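Local coordinates for protein fuculose-1-phosphate aldolase (Glaciozyma antarctica, PDB 4XXF) that is a zinc-binding member of the class II aldolase and adducin family with an AraD-like fold, present as an assembly of four copies of the chain, at residues A29-A34 with L68-D73; H40-H45 with N60-A65; G44-R49 with A114-H119; K54-V59 with L74-Q79; L183-T188 with A195-L200. All coordinates share one frame; numbering follows the deposited sequence.

Contact 1: A29-A34 with L68-D73; sequences AIRIFA and LMTVSD
Ile30 faces Met69 with two branches. Its CG2 lies 3.7 Å from Met69 CB, and its CD1 comes within 3.9 Å of Met69 CG. Met69 CG is anti to its own backbone N (chi1 -164°), and further bends at chi2 and chi3 return the terminal CE to 4.1 Å from Ile30 CG2, evidence of a folded side chain lying across the isoleucine.

Arg31, next on the helix, supplies the polar part. Its NE (2.9 Å) and NH2 (3.0 Å) both donate to Met69 O, a side-on grip in which two nitrogens hold one carbonyl oxygen lying in the guanidinium plane. The donors differ as the carbonyl sees them: NE is on an in-plane lone pair, with an N-H...O angle of 149°, whereas NH2 stands 47° above the carbonyl plane. Leu68 N sits over the rim of one guanidinium face. The third nitrogen, NH1, forms a salt bridge with Glu255. Beyond the gripped carbonyl, Thr70 N and OG1 both donate to Asp73 OD2 around a short 3-10 turn.

The contact thus pins the 68-73 loop to helix 15-36, which also packs Ala29, Ile30 and Phe33 on Leu46 of strand 45-49 and Ile32 on helix 234-256.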
# COMPACT_ATOMS: atom_id res chain seq x y z
N ALA A 29 13.45 9.69 13.83
CA ALA A 29 12.16 10.28 13.47
C ALA A 29 12.05 10.50 11.96
O ALA A 29 11.03 10.18 11.34
CB ALA A 29 11.94 11.59 14.21
N ILE A 30 13.11 11.03 11.36
CA ILE A 30 13.16 11.25 9.93
C ILE A 30 13.05 9.92 9.18
O ILE A 30 12.31 9.79 8.19
CB ILE A 30 14.44 11.99 9.57
CG1 ILE A 30 14.40 13.41 10.14
CG2 ILE A 30 14.63 12.00 8.06
CD1 ILE A 30 15.77 14.10 10.25
N ARG A 31 13.75 8.90 9.69
CA ARG A 31 13.65 7.55 9.11
C ARG A 31 12.24 6.96 9.23
O ARG A 31 11.77 6.25 8.32
CB ARG A 31 14.68 6.62 9.76
CG ARG A 31 16.12 6.91 9.33
CD ARG A 31 16.47 6.17 8.04
NE ARG A 31 17.88 6.35 7.70
CZ ARG A 31 18.65 5.41 7.17
NH1 ARG A 31 18.18 4.19 6.95
NH2 ARG A 31 19.92 5.67 6.91
N ILE A 32 11.55 7.25 10.34
CA ILE A 32 10.16 6.82 10.48
C ILE A 32 9.30 7.49 9.42
O ILE A 32 8.46 6.83 8.79
CB ILE A 32 9.61 7.14 11.90
CG1 ILE A 32 10.20 6.18 12.94
CG2 ILE A 32 8.07 7.11 11.91
CD1 ILE A 32 10.12 6.70 14.37
N PHE A 33 9.48 8.79 9.22
CA PHE A 33 8.71 9.49 8.18
C PHE A 33 8.91 8.84 6.81
O PHE A 33 7.94 8.63 6.08
CB PHE A 33 9.07 10.98 8.14
CG PHE A 33 8.28 11.82 9.11
CD1 PHE A 33 8.11 11.43 10.44
CD2 PHE A 33 7.69 13.01 8.71
CE1 PHE A 33 7.38 12.21 11.35
CE2 PHE A 33 6.96 13.79 9.59
CZ PHE A 33 6.81 13.40 10.93
N ALA A 34 10.14 8.47 6.48
CA ALA A 34 10.38 7.78 5.21
C ALA A 34 9.72 6.41 5.21
O ALA A 34 9.12 6.01 4.20
CB ALA A 34 11.85 7.64 4.93
N LEU A 68 17.59 7.89 3.77
CA LEU A 68 19.04 7.74 3.90
C LEU A 68 19.64 8.61 5.00
O LEU A 68 20.87 8.67 5.12
CB LEU A 68 19.72 8.06 2.56
CG LEU A 68 19.18 7.24 1.39
CD1 LEU A 68 19.78 7.74 0.07
CD2 LEU A 68 19.46 5.74 1.55
N MET A 69 18.81 9.26 5.80
CA MET A 69 19.30 10.17 6.84
C MET A 69 20.21 9.44 7.82
O MET A 69 19.90 8.34 8.25
CB MET A 69 18.11 10.78 7.59
CG MET A 69 18.46 12.01 8.44
SD MET A 69 19.04 13.42 7.43
CE MET A 69 17.86 13.43 6.07
N THR A 70 21.33 10.07 8.17
CA THR A 70 22.21 9.56 9.22
C THR A 70 22.56 10.70 10.17
O THR A 70 22.38 11.87 9.83
CB THR A 70 23.53 8.94 8.69
OG1 THR A 70 24.39 9.98 8.22
CG2 THR A 70 23.26 7.94 7.57
N VAL A 71 23.05 10.34 11.35
CA VAL A 71 23.43 11.34 12.34
C VAL A 71 24.45 12.34 11.78
O VAL A 71 24.35 13.55 12.02
CB VAL A 71 23.97 10.65 13.62
CG1 VAL A 71 24.70 11.64 14.53
CG2 VAL A 71 22.83 9.96 14.35
N SER A 72 25.39 11.86 10.97
CA SER A 72 26.44 12.70 10.38
C SER A 72 25.91 13.73 9.38
O SER A 72 26.60 14.70 9.07
CB SER A 72 27.49 11.83 9.70
OG SER A 72 28.24 11.11 10.66
N ASP A 73 24.70 13.51 8.87
CA ASP A 73 24.12 14.43 7.90
C ASP A 73 23.47 15.66 8.52
O ASP A 73 23.32 16.69 7.85
CB ASP A 73 23.06 13.72 7.07
CG ASP A 73 23.64 12.62 6.21
OD1 ASP A 73 24.53 12.92 5.39
OD2 ASP A 73 23.20 11.46 6.35

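Contact 2: H40-H45 with N60-A65; sequences HTVAGH and NPFGLA
Asn60 reaches Gly44 with its CG held between its own backbone N and carbonyl carbon (chi1 55°), whereas Phe62 has CG anti to its backbone N (chi1 -159°), and its ring comes up to Val42. The two segments run nearly antiparallel and set two beta turns side by side, a type II' turn from His40 to Ala43 and a type II turn from Pro61 to Leu64, in loops flanking the sheet of this AraD-like domain.

Asn60 ND2 donates to Gly44 O at 3.3 Å, long but straight, with an N-H...O angle of 165°. The acceptor lies in the plane of the amide, though the donor is tilted from the plane of the Gly44 carbonyl. The other end of the same amide, OD1, accepts from Leu46 N and rests 3.4 Å from His45 CA, so one side chain holds the backbone before and after His45.

Val42 crosses Phe62 at about a right angle: its CG2 is 3.8 Å from Phe62 CE1, while CG1 packs 3.8 Å from Gly63 CA. Gln246 of a second subunit bonds to Gly63 O and Ala65 N, and Phe239 of that subunit meets the Phe62 ring edge-to-face. Water 1 joins the turns, donating to Val42 O (2.8 Å) and accepting from Gly63 N (2.9 Å).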
# COMPACT_ATOMS: atom_id res chain seq x y z
N HIS A 40 7.63 13.59 0.53
CA HIS A 40 7.38 13.83 -0.89
C HIS A 40 8.44 14.81 -1.35
O HIS A 40 8.73 15.79 -0.65
CB HIS A 40 5.95 14.38 -1.12
CG HIS A 40 5.53 14.44 -2.56
ND1 HIS A 40 5.54 13.34 -3.39
CD2 HIS A 40 5.07 15.48 -3.31
CE1 HIS A 40 5.10 13.69 -4.59
NE2 HIS A 40 4.81 14.98 -4.57
N THR A 41 9.05 14.51 -2.50
CA THR A 41 10.16 15.29 -3.07
C THR A 41 11.14 15.73 -1.97
O THR A 41 11.58 14.89 -1.18
CB THR A 41 9.64 16.51 -3.90
OG1 THR A 41 9.05 17.49 -3.03
CG2 THR A 41 8.62 16.05 -4.95
N VAL A 42 11.50 17.01 -1.92
CA VAL A 42 12.47 17.51 -0.94
C VAL A 42 11.80 18.36 0.12
O VAL A 42 12.48 19.04 0.90
CB VAL A 42 13.59 18.30 -1.63
CG1 VAL A 42 14.40 17.39 -2.52
CG2 VAL A 42 13.02 19.48 -2.42
N ALA A 43 10.47 18.33 0.15
CA ALA A 43 9.70 19.07 1.12
C ALA A 43 9.87 18.42 2.49
O ALA A 43 10.18 17.23 2.60
CB ALA A 43 8.23 19.11 0.72
N GLY A 44 9.65 19.20 3.52
CA GLY A 44 9.66 18.62 4.84
C GLY A 44 10.89 18.93 5.65
O GLY A 44 12.03 18.94 5.17
N HIS A 45 10.62 19.15 6.92
CA HIS A 45 11.68 19.45 7.85
C HIS A 45 11.27 18.97 9.22
O HIS A 45 10.10 19.02 9.61
CB HIS A 45 11.99 20.95 7.87
CG HIS A 45 11.02 21.77 7.08
ND1 HIS A 45 9.87 22.29 7.63
CD2 HIS A 45 11.02 22.16 5.79
CE1 HIS A 45 9.21 22.96 6.71
NE2 HIS A 45 9.88 22.89 5.58
N ASN A 60 17.35 18.34 9.30
CA ASN A 60 17.77 17.63 8.10
C ASN A 60 18.29 18.59 7.03
O ASN A 60 17.77 19.70 6.89
CB ASN A 60 16.60 16.82 7.54
CG ASN A 60 15.36 17.65 7.31
OD1 ASN A 60 14.77 18.21 8.24
ND2 ASN A 60 14.95 17.74 6.05
N PRO A 61 19.36 18.19 6.31
CA PRO A 61 19.92 19.04 5.27
C PRO A 61 19.09 18.97 3.99
O PRO A 61 18.56 17.91 3.66
CB PRO A 61 21.32 18.46 5.06
CG PRO A 61 21.15 17.00 5.37
CD PRO A 61 20.15 16.96 6.51
N PHE A 62 18.97 20.09 3.30
CA PHE A 62 18.08 20.21 2.15
C PHE A 62 18.44 19.23 1.04
O PHE A 62 19.57 19.19 0.58
CB PHE A 62 18.14 21.66 1.64
CG PHE A 62 16.96 22.10 0.80
CD1 PHE A 62 15.75 21.43 0.81
CD2 PHE A 62 17.08 23.24 0.02
CE1 PHE A 62 14.68 21.88 0.03
CE2 PHE A 62 16.03 23.69 -0.75
CZ PHE A 62 14.83 23.01 -0.75
N GLY A 63 17.46 18.45 0.61
CA GLY A 63 17.63 17.58 -0.55
C GLY A 63 18.04 16.15 -0.27
O GLY A 63 18.04 15.33 -1.19
N LEU A 64 18.42 15.83 0.96
CA LEU A 64 18.80 14.46 1.28
C LEU A 64 17.56 13.61 1.59
O LEU A 64 16.70 14.00 2.39
CB LEU A 64 19.76 14.43 2.48
CG LEU A 64 20.22 13.03 2.91
CD1 LEU A 64 21.00 12.33 1.81
CD2 LEU A 64 21.08 13.16 4.14
N ALA A 65 17.45 12.45 0.96
CA ALA A 65 16.32 11.56 1.18
C ALA A 65 16.18 11.22 2.65
O ALA A 65 17.16 10.82 3.31
CB ALA A 65 16.49 10.29 0.38
O HOH W 1 14.93 18.28 2.00

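Contact 3: G44-R49 with A114-H119; sequences GHLTVR and AICHSH. With ZN (zinc ion), chain B.
The His117 imidazole, beside that of His45, has water 2 in its plane at the edge, and the His119 ring has His117 NE2 and water 3 in its plane at the edge. His117 CG is anti to its backbone N (chi1 173°), on the side of the sheet it shares with His45. His45 is modelled in two conformers, so the placement of its ring, including an approach of CE1 to 3.3 Å from His117 CD2, is tentative.

Beneath the rings is an antiparallel pair of strands, 45-49 and 114-118, within the central sheet of the domain, their directions 178° apart. His45 with His117 and Thr47 with Ile115 are hydrogen-bonded pairs; His45 N donates to His117 O at 2.9 Å, and Thr47 N to Ile115 O at 3.0 Å with a straighter N-H...O angle of 163°.

The Gly44 and Ser118 end of this strand pair carries the metal site. His117 NE2 and His119 NE2 each bind the zinc ion at 2.1 Å, His181 adds a third nitrogen, and three waters complete the observed ligands. A second shell fixes the ring rotations: His117 ND1 bonds to Leu183 O, and His119 ND1 to Asp139 of a second subunit.

The Thr47 side chain lies beside that of Ile115, with OG1 3.7 Å from Ile115 CB, and OG1 is hydrogen-bonded to His102 and His106 of helix 96-108. The reverse face holds Leu46, Val48, Ala114 and Cys116, with Leu46 CD2 4.0 Å from Cys116 SG, under helices 15-36 and 190-213. Where Ala114 meets the other strand, its CA makes a C-H...O contact of 3.2 Å with Thr47 O.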
# COMPACT_ATOMS: atom_id res chain seq x y z
N GLY A 44 9.65 19.20 3.52
CA GLY A 44 9.66 18.62 4.84
C GLY A 44 10.89 18.93 5.65
O GLY A 44 12.03 18.94 5.17
N HIS A 45 10.62 19.15 6.92
CA HIS A 45 11.68 19.45 7.85
C HIS A 45 11.27 18.97 9.22
O HIS A 45 10.10 19.02 9.61
CB HIS A 45 11.99 20.95 7.87
CG HIS A 45 11.02 21.77 7.08
ND1 HIS A 45 9.87 22.29 7.63
CD2 HIS A 45 11.02 22.16 5.79
CE1 HIS A 45 9.21 22.96 6.71
NE2 HIS A 45 9.88 22.89 5.58
N LEU A 46 12.26 18.44 9.92
CA LEU A 46 12.09 18.07 11.32
C LEU A 46 13.22 18.74 12.08
O LEU A 46 14.38 18.64 11.69
CB LEU A 46 12.13 16.55 11.51
CG LEU A 46 10.91 15.72 11.11
CD1 LEU A 46 10.80 15.55 9.58
CD2 LEU A 46 10.97 14.37 11.79
N THR A 47 12.87 19.46 13.14
CA THR A 47 13.87 20.19 13.91
C THR A 47 13.84 19.79 15.37
O THR A 47 12.80 19.38 15.90
CB THR A 47 13.66 21.71 13.83
OG1 THR A 47 12.32 22.05 14.24
CG2 THR A 47 13.89 22.24 12.40
N VAL A 48 15.01 19.87 16.01
CA VAL A 48 15.06 19.78 17.47
C VAL A 48 15.98 20.88 18.01
O VAL A 48 17.05 21.15 17.47
CB VAL A 48 15.51 18.37 17.96
CG1 VAL A 48 16.94 18.06 17.53
CG2 VAL A 48 15.37 18.25 19.47
N ARG A 49 15.52 21.51 19.07
CA ARG A 49 16.30 22.56 19.72
C ARG A 49 17.55 21.96 20.35
O ARG A 49 17.48 20.92 21.02
CB ARG A 49 15.45 23.23 20.79
CG ARG A 49 15.95 24.56 21.26
CD ARG A 49 15.13 25.01 22.43
NE ARG A 49 13.71 25.24 22.14
CZ ARG A 49 13.20 26.38 21.68
NH1 ARG A 49 14.00 27.39 21.36
NH2 ARG A 49 11.90 26.53 21.52
N ALA A 114 10.64 20.22 19.58
CA ALA A 114 10.68 19.56 18.28
C ALA A 114 9.47 19.91 17.45
O ALA A 114 8.36 20.07 17.98
CB ALA A 114 10.76 18.05 18.45
N ILE A 115 9.69 20.03 16.14
CA ILE A 115 8.62 20.36 15.20
C ILE A 115 8.76 19.46 13.98
O ILE A 115 9.86 19.26 13.49
CB ILE A 115 8.68 21.86 14.79
CG1 ILE A 115 8.60 22.77 16.03
CG2 ILE A 115 7.59 22.20 13.78
CD1 ILE A 115 8.78 24.23 15.71
N CYS A 116 7.63 18.93 13.52
CA CYS A 116 7.58 18.06 12.34
C CYS A 116 6.69 18.61 11.26
O CYS A 116 5.55 18.97 11.52
CB CYS A 116 7.06 16.66 12.68
SG CYS A 116 7.94 15.75 13.94
N HIS A 117 7.20 18.63 10.03
CA HIS A 117 6.40 19.00 8.89
C HIS A 117 6.82 18.18 7.67
O HIS A 117 8.00 18.03 7.39
CB HIS A 117 6.55 20.49 8.59
CG HIS A 117 5.89 20.91 7.32
ND1 HIS A 117 4.53 20.85 7.13
CD2 HIS A 117 6.41 21.40 6.17
CE1 HIS A 117 4.24 21.29 5.92
NE2 HIS A 117 5.37 21.62 5.31
N SER A 118 5.84 17.67 6.94
CA SER A 118 6.10 16.91 5.73
C SER A 118 4.83 16.95 4.91
O SER A 118 3.74 17.09 5.46
CB SER A 118 6.50 15.47 6.06
OG SER A 118 7.03 14.79 4.94
N HIS A 119 4.97 16.83 3.59
CA HIS A 119 3.81 16.90 2.70
C HIS A 119 3.23 15.51 2.48
O HIS A 119 3.26 14.98 1.38
CB HIS A 119 4.20 17.57 1.39
CG HIS A 119 4.59 19.01 1.55
ND1 HIS A 119 4.85 19.83 0.48
CD2 HIS A 119 4.76 19.76 2.66
CE1 HIS A 119 5.17 21.04 0.93
NE2 HIS A 119 5.11 21.02 2.25
ZN ZN B . 5.62 22.64 3.49
O HOH W 2 7.70 22.05 3.27
O HOH W 3 6.14 23.91 2.00
O HOH W 4 6.40 24.32 4.66

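Contact 4: K54-V59 with L74-Q79; sequences KHHFWV and LILVNQ
Strands 56-59 and 75-78 run antiparallel at a 145° angle with axes 4.6 Å apart, and Phe57 pairs with Val77 through two hydrogen bonds, Phe57 N to Val77 O and Val77 N to Phe57 O, both 2.8 Å; Val59 and Ile75 form the second such pair.

Between them lies the non-hydrogen-bonded pair of Trp58 and Leu76. Leu76 CG is anti to its backbone N (chi1 -178°), and CD1 lies over the five-membered ring of Trp58, 3.8 Å from its centroid and 17° off the normal, a CH-pi contact. On the same face, Leu76 CB lies near CZ3 and CH2 of the six-membered ring, while Leu74 O lies in the ring plane, at the edge beside CZ3. Outside the pair, Asp50 accepts from Trp58 NE1, and Lys23 of helix 15-36 makes a cation-pi contact with the ring.

These two strands, consecutive in the chain but joined by a long loop, are antiparallel neighbours, with 75-78 outermost in the mixed sheet within the chain. On the opposite face, where Phe99 of helix 96-108 touches Val77 and Phe57, Val59 CG1 touches both Ile75 CG1 (3.6 Å) and Val77 CG2 (3.7 Å).

Past the strand ends, His55 ND1 donates to Gln79 OE1 at 3.1 Å, the oxygen lying in the imidazole plane. The bent Gln79 chain also brings its amide to the edge of the Phe57 ring, where OE1 is 3.8 Å from CE1.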
# COMPACT_ATOMS: atom_id res chain seq x y z
N LYS A 54 19.50 27.49 23.24
CA LYS A 54 18.09 27.43 22.87
C LYS A 54 17.78 28.10 21.54
O LYS A 54 16.67 27.97 21.02
CB LYS A 54 17.24 28.07 23.97
CG LYS A 54 17.44 29.57 24.14
CD LYS A 54 16.71 30.08 25.39
CE LYS A 54 17.12 31.50 25.72
NZ LYS A 54 16.52 31.96 27.00
N HIS A 55 18.75 28.83 20.98
CA HIS A 55 18.55 29.51 19.71
C HIS A 55 19.22 28.78 18.57
O HIS A 55 19.34 29.32 17.46
CB HIS A 55 19.10 30.94 19.77
CG HIS A 55 18.50 31.78 20.84
ND1 HIS A 55 17.15 32.07 20.89
CD2 HIS A 55 19.06 32.42 21.90
CE1 HIS A 55 16.90 32.84 21.94
NE2 HIS A 55 18.05 33.07 22.56
N HIS A 56 19.66 27.55 18.83
CA HIS A 56 20.27 26.71 17.81
C HIS A 56 19.43 25.47 17.62
O HIS A 56 18.83 24.99 18.58
CB HIS A 56 21.69 26.30 18.19
CG HIS A 56 22.67 27.43 18.21
ND1 HIS A 56 23.97 27.28 18.62
CD2 HIS A 56 22.53 28.73 17.86
CE1 HIS A 56 24.59 28.44 18.53
NE2 HIS A 56 23.74 29.34 18.08
N PHE A 57 19.40 24.95 16.40
CA PHE A 57 18.52 23.83 16.05
C PHE A 57 19.22 22.85 15.13
O PHE A 57 19.94 23.25 14.21
CB PHE A 57 17.26 24.37 15.38
CG PHE A 57 16.57 25.41 16.19
CD1 PHE A 57 16.91 26.75 16.07
CD2 PHE A 57 15.63 25.04 17.13
CE1 PHE A 57 16.30 27.71 16.86
CE2 PHE A 57 15.02 25.98 17.93
CZ PHE A 57 15.35 27.32 17.80
N TRP A 58 18.99 21.57 15.37
CA TRP A 58 19.41 20.51 14.46
C TRP A 58 18.29 20.23 13.48
O TRP A 58 17.11 20.22 13.85
CB TRP A 58 19.81 19.25 15.23
CG TRP A 58 21.01 19.48 16.08
CD1 TRP A 58 21.03 19.85 17.40
CD2 TRP A 58 22.38 19.42 15.66
NE1 TRP A 58 22.33 20.01 17.83
CE2 TRP A 58 23.18 19.75 16.79
CE3 TRP A 58 23.01 19.11 14.45
CZ2 TRP A 58 24.57 19.78 16.73
CZ3 TRP A 58 24.41 19.14 14.40
CH2 TRP A 58 25.17 19.47 15.53
N VAL A 59 18.64 20.01 12.21
CA VAL A 59 17.65 19.85 11.17
C VAL A 59 18.23 18.98 10.06
O VAL A 59 19.45 18.87 9.91
CB VAL A 59 17.19 21.24 10.61
CG1 VAL A 59 18.34 21.95 9.96
CG2 VAL A 59 16.01 21.12 9.64
N LEU A 74 23.04 15.55 9.78
CA LEU A 74 22.30 16.65 10.40
C LEU A 74 23.14 17.91 10.48
O LEU A 74 24.33 17.86 10.79
CB LEU A 74 21.86 16.28 11.81
CG LEU A 74 20.90 15.11 11.95
CD1 LEU A 74 20.50 15.03 13.42
CD2 LEU A 74 19.67 15.27 11.04
N ILE A 75 22.49 19.05 10.27
CA ILE A 75 23.17 20.34 10.35
C ILE A 75 22.63 21.16 11.51
O ILE A 75 21.49 20.97 11.94
CB ILE A 75 23.04 21.14 9.04
CG1 ILE A 75 21.58 21.21 8.57
CG2 ILE A 75 23.94 20.55 7.96
CD1 ILE A 75 21.33 22.22 7.47
N LEU A 76 23.46 22.07 12.00
CA LEU A 76 23.11 22.97 13.07
C LEU A 76 22.86 24.35 12.49
O LEU A 76 23.68 24.86 11.73
CB LEU A 76 24.22 23.01 14.11
CG LEU A 76 24.00 23.88 15.35
CD1 LEU A 76 22.87 23.34 16.21
CD2 LEU A 76 25.30 23.94 16.16
N VAL A 77 21.73 24.95 12.85
CA VAL A 77 21.28 26.22 12.29
C VAL A 77 20.94 27.18 13.42
O VAL A 77 20.34 26.76 14.42
CB VAL A 77 20.05 25.98 11.37
CG1 VAL A 77 19.54 27.29 10.78
CG2 VAL A 77 20.39 25.00 10.26
N ASN A 78 21.28 28.46 13.30
CA ASN A 78 20.88 29.39 14.35
C ASN A 78 19.48 29.93 14.05
O ASN A 78 18.85 29.55 13.05
CB ASN A 78 21.91 30.52 14.55
CG ASN A 78 22.06 31.45 13.36
OD1 ASN A 78 21.23 31.45 12.45
ND2 ASN A 78 23.11 32.25 13.37
N GLN A 79 18.96 30.76 14.95
CA GLN A 79 17.58 31.21 14.87
C GLN A 79 17.27 31.90 13.54
O GLN A 79 16.16 31.79 13.03
CB GLN A 79 17.25 32.15 16.03
CG GLN A 79 15.76 32.35 16.27
CD GLN A 79 15.19 31.34 17.26
OE1 GLN A 79 15.76 31.12 18.33
NE2 GLN A 79 14.06 30.75 16.92
O HOH W 5 14.08 29.94 20.14

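Contact 5: L183-T188 with A195-L200; sequences LLTVGT and AWFIML
Leu183 and Phe197 meet with Leu183 CD1 over one face of the phenyl ring and Leu183 CB 3.8 Å from Phe197 CE2; the same CE2 carbon approaches Leu183 O to 3.6 Å. The Leu183 and Leu200 side chains cross at a slant, with CD2 of Leu183 3.8 Å from CD2 of Leu200. Leu200 CG, anti to its backbone N (chi1 -174°), lies 3.9 Å from Leu183 CD1.

Two residues on, Thr185 turns toward the helix. Its CG2 packs 3.6 Å from Phe197 N, and its OG1 lies in the plane of the Phe197 ring at the edge, 3.7 Å from Phe197 CB. That hydroxyl is hydrogen-bonded to Ala193 O. Further along, Val186 O sits in plane at the edge of the Trp196 indole, 3.3 Å from CD1.

Strand 182-187 and helix 190-213 follow each other in the chain, so this is a strand-turn-helix unit in which the helix folds back over its own strand: the local axes come within 7.7 Å, at 147° between their directions.

Further out, Glu234 accepts from Trp196 NE1, and Lys174 gives the indole a cation-pi partner. The Phe197 ring also meets those of Phe33 and Phe38, while Leu200 touches Ala175 of the next strand. Away from the strand, Ile198 and Met199 pack on His40 and Thr41 of a third subunit.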
# COMPACT_ATOMS: atom_id res chain seq x y z
N LEU A 183 0.32 19.14 6.99
CA LEU A 183 0.31 19.07 8.45
C LEU A 183 1.59 19.57 9.08
O LEU A 183 2.68 19.38 8.53
CB LEU A 183 0.08 17.63 8.90
CG LEU A 183 -1.09 16.89 8.26
CD1 LEU A 183 -1.09 15.46 8.78
CD2 LEU A 183 -2.39 17.57 8.58
N LEU A 184 1.47 20.14 10.26
CA LEU A 184 2.64 20.44 11.09
C LEU A 184 2.30 20.11 12.54
O LEU A 184 1.19 20.43 13.01
CB LEU A 184 3.04 21.91 10.93
CG LEU A 184 4.23 22.42 11.76
CD1 LEU A 184 4.92 23.55 11.03
CD2 LEU A 184 3.79 22.91 13.13
N THR A 185 3.23 19.48 13.25
CA THR A 185 3.02 19.15 14.66
C THR A 185 4.20 19.62 15.48
O THR A 185 5.30 19.82 14.97
CB THR A 185 2.83 17.64 14.89
OG1 THR A 185 4.01 16.95 14.49
CG2 THR A 185 1.63 17.12 14.09
N VAL A 186 3.95 19.82 16.78
CA VAL A 186 5.00 20.25 17.69
C VAL A 186 4.99 19.38 18.94
O VAL A 186 3.98 18.74 19.24
CB VAL A 186 4.83 21.74 18.10
CG1 VAL A 186 4.74 22.63 16.87
CG2 VAL A 186 3.60 21.92 18.99
N GLY A 187 6.11 19.34 19.64
CA GLY A 187 6.19 18.56 20.86
C GLY A 187 7.22 19.08 21.84
O GLY A 187 8.17 19.76 21.48
N THR A 188 7.02 18.72 23.10
CA THR A 188 8.03 18.96 24.12
C THR A 188 9.17 17.96 23.96
O THR A 188 10.23 18.14 24.55
CB THR A 188 7.46 18.87 25.54
OG1 THR A 188 6.96 17.55 25.79
CG2 THR A 188 6.35 19.90 25.74
N ALA A 195 4.57 11.28 17.34
CA ALA A 195 3.29 10.63 17.60
C ALA A 195 2.15 11.46 17.06
O ALA A 195 1.25 10.93 16.40
CB ALA A 195 3.08 10.38 19.09
N TRP A 196 2.17 12.76 17.32
CA TRP A 196 1.06 13.59 16.85
C TRP A 196 0.99 13.62 15.32
O TRP A 196 -0.11 13.62 14.77
CB TRP A 196 1.16 15.02 17.40
CG TRP A 196 1.32 15.13 18.89
CD1 TRP A 196 2.09 16.05 19.55
CD2 TRP A 196 0.68 14.34 19.92
NE1 TRP A 196 1.99 15.88 20.91
CE2 TRP A 196 1.14 14.83 21.16
CE3 TRP A 196 -0.23 13.27 19.92
CZ2 TRP A 196 0.70 14.31 22.38
CZ3 TRP A 196 -0.65 12.75 21.13
CH2 TRP A 196 -0.17 13.26 22.35
N PHE A 197 2.13 13.62 14.64
CA PHE A 197 2.10 13.61 13.18
C PHE A 197 1.54 12.30 12.66
O PHE A 197 0.67 12.29 11.77
CB PHE A 197 3.50 13.87 12.59
CG PHE A 197 3.45 14.31 11.16
CD1 PHE A 197 3.26 13.39 10.14
CD2 PHE A 197 3.55 15.65 10.82
CE1 PHE A 197 3.17 13.79 8.82
CE2 PHE A 197 3.49 16.04 9.50
CZ PHE A 197 3.30 15.11 8.50
N ILE A 198 2.02 11.17 13.18
CA ILE A 198 1.51 9.86 12.77
C ILE A 198 0.00 9.77 13.00
O ILE A 198 -0.75 9.29 12.13
CB ILE A 198 2.23 8.72 13.54
CG1 ILE A 198 3.68 8.61 13.07
CG2 ILE A 198 1.52 7.39 13.33
CD1 ILE A 198 4.55 7.77 14.02
N MET A 199 -0.45 10.21 14.17
CA MET A 199 -1.86 10.11 14.50
C MET A 199 -2.71 11.05 13.67
O MET A 199 -3.84 10.71 13.30
CB MET A 199 -2.08 10.36 16.00
CG MET A 199 -1.43 9.27 16.86
SD MET A 199 -1.65 9.55 18.63
CE MET A 199 -3.36 9.06 18.84
N LEU A 200 -2.19 12.24 13.37
CA LEU A 200 -2.97 13.20 12.59
C LEU A 200 -3.06 12.77 11.13
O LEU A 200 -4.14 12.85 10.53
CB LEU A 200 -2.36 14.61 12.69
CG LEU A 200 -3.13 15.76 12.05
CD1 LEU A 200 -4.55 15.82 12.59
CD2 LEU A 200 -2.40 17.05 12.33

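Overall arrangement
From the N terminus, helix 15-36 opens contact 1, which closes at the 68-73 loop. Contact 2 opens and closes within that span, joining the loop before strand 45-49 to the one after strand 56-59. Contact 3 starts from the same residues, Gly44 and His45, but closes only at 114-119, so it crosses contact 1 and encloses contact 4. Contact 4 crosses contacts 1 and 2. Contact 5 follows all of them in series. Contacts 3, 4 and 5 reach one sheet: 45-49 neighbours 56-59, and 114-118 neighbours 182-187. Contact 1 touches contact 5 through Phe33 and Phe197, joining two helices on that sheet.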